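Local coordinates for protein transcriptional regulator PA3341 (PDB 2FBH) that belongs to the MarR family of winged helix-turn-helix transcription regulators and probably binds DNA as a dimer to control gene expression, at the interface of chains A and B. Numbering follows the deposited sequence. Chains: chain A/B, transcriptional regulator PA3341.

The interface of chains A and B. Residues chain A 15, 136, 139-140, 143; chain B 18, 21-22, 120-121.
B:Thr18 lies against the last helix of chain A, set among A:Leu136, A:Ile139 and A:Leu140, and buries more surface than any other residue of this patch. With OG1 anti to the carbonyl carbon (chi1 -57°), the methyl CG2 is left anti to the backbone N and meets A:Ile139 CG2 at 3.5 Å, tight for two methyl groups, with the two side chains crossing at about a right angle. The same methyl also touches A:Leu15 CD2, at 3.8 Å. The hydroxyl OG1 turns toward the A:Leu136 backbone, but at 3.6 Å from A:Leu136 O it is too far for a bond, and the patch holds by apolar packing.

A:Leu143 reaches over from one turn further along its helix. The isobutyl group forks over chain B: CD1 rests on the backbone of B:Trp22, 3.6 Å from B:Trp22 CA, while CD2 presses on B:Val120 CG1 at 3.5 Å, again a close fit. The small side chain of B:Ala21 fits between two leucines, its CB 3.6 Å from A:Leu140 CD1 and slightly further from A:Leu143 CD1.

A:Ile139 uses both its branches. CG2 also approaches B:Val120 CB, whereas the longer arm ends at CD1, 4.1 Å from B:Leu121 CD2, the two side chains running alongside and pointing the same way. The indole of B:Trp22 joins the contact through CE3, which lies 3.9 Å from A:Leu15 CD2 and also near A:Ile139 CG2. B:Val120 CG2 sits over one face of the ring, offset toward its rim, a contact within chain B between its helix 11-29 and the last residue of helix 102-120.

The patch joins helix 126-144 of chain A, with A:Leu15 from helix 11-29, to helix 11-29, the end of helix 102-120 and the loop residue B:Leu121 in chain B. It recurs across the two-fold axis, in the helical dimerisation region typical of MarR proteins.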
# COMPACT_ATOMS: atom_id res chain seq x y z
N LEU A 15 -0.69 2.45 -9.53
CA LEU A 15 -0.06 3.14 -8.42
C LEU A 15 0.15 2.18 -7.23
O LEU A 15 1.21 2.14 -6.64
CB LEU A 15 -0.95 4.35 -8.01
CG LEU A 15 -0.65 5.07 -6.75
CD1 LEU A 15 0.76 5.61 -6.92
CD2 LEU A 15 -1.65 6.26 -6.68
N LEU A 136 0.84 13.14 -8.49
CA LEU A 136 0.53 12.49 -7.20
C LEU A 136 0.06 13.48 -6.11
O LEU A 136 -0.89 13.18 -5.38
CB LEU A 136 1.78 11.76 -6.65
CG LEU A 136 2.16 10.58 -7.56
CD1 LEU A 136 3.47 9.94 -7.04
CD2 LEU A 136 1.14 9.51 -7.87
N ILE A 139 -3.55 14.38 -6.81
CA ILE A 139 -4.44 13.24 -6.43
C ILE A 139 -4.60 13.24 -4.93
O ILE A 139 -5.71 13.16 -4.37
CB ILE A 139 -3.83 11.88 -6.96
CG1 ILE A 139 -3.88 11.82 -8.53
CG2 ILE A 139 -4.57 10.68 -6.24
CD1 ILE A 139 -3.03 10.67 -9.10
N LEU A 140 -3.48 13.31 -4.20
CA LEU A 140 -3.62 13.38 -2.75
C LEU A 140 -4.46 14.56 -2.23
O LEU A 140 -5.26 14.37 -1.29
CB LEU A 140 -2.23 13.40 -2.13
CG LEU A 140 -2.01 13.10 -0.67
CD1 LEU A 140 -2.55 11.72 -0.32
CD2 LEU A 140 -0.42 13.27 -0.35
N LEU A 143 -8.01 13.88 -2.69
CA LEU A 143 -8.49 12.92 -1.68
C LEU A 143 -8.65 13.58 -0.33
O LEU A 143 -9.55 13.22 0.41
CB LEU A 143 -7.56 11.71 -1.56
CG LEU A 143 -7.80 10.75 -2.73
CD1 LEU A 143 -6.57 9.88 -3.06
CD2 LEU A 143 -8.98 9.84 -2.41
N THR B 18 -0.21 8.39 -1.38
CA THR B 18 -1.23 8.66 -2.37
C THR B 18 -2.02 7.37 -2.61
O THR B 18 -3.23 7.39 -2.65
CB THR B 18 -0.59 9.14 -3.70
OG1 THR B 18 0.21 10.31 -3.47
CG2 THR B 18 -1.71 9.52 -4.67
N ALA B 21 -4.17 6.65 0.39
CA ALA B 21 -5.35 7.59 0.45
C ALA B 21 -6.40 7.11 -0.55
O ALA B 21 -7.61 7.13 -0.26
CB ALA B 21 -4.87 9.02 0.12
N TRP B 22 -5.98 6.67 -1.75
CA TRP B 22 -6.94 6.27 -2.77
C TRP B 22 -7.64 4.97 -2.31
O TRP B 22 -8.88 4.85 -2.34
CB TRP B 22 -6.19 6.05 -4.07
CG TRP B 22 -6.99 5.79 -5.26
CD1 TRP B 22 -8.17 5.10 -5.36
CD2 TRP B 22 -6.61 6.13 -6.57
NE1 TRP B 22 -8.58 4.99 -6.69
CE2 TRP B 22 -7.63 5.64 -7.45
CE3 TRP B 22 -5.50 6.81 -7.10
CZ2 TRP B 22 -7.61 5.85 -8.81
CZ3 TRP B 22 -5.46 7.00 -8.53
CH2 TRP B 22 -6.51 6.51 -9.34
N VAL B 120 -10.66 11.47 -8.14
CA VAL B 120 -9.26 11.69 -7.76
C VAL B 120 -8.43 12.27 -8.94
O VAL B 120 -7.47 12.95 -8.67
CB VAL B 120 -8.56 10.50 -7.00
CG1 VAL B 120 -9.44 10.03 -5.87
CG2 VAL B 120 -8.22 9.42 -7.97
N LEU B 121 -8.89 12.05 -10.16
CA LEU B 121 -8.20 12.60 -11.38
C LEU B 121 -8.66 13.99 -11.71
O LEU B 121 -8.21 14.57 -12.71
CB LEU B 121 -8.36 11.67 -12.57
CG LEU B 121 -7.60 10.34 -12.23
CD1 LEU B 121 -7.85 9.34 -13.33
CD2 LEU B 121 -6.04 10.49 -11.81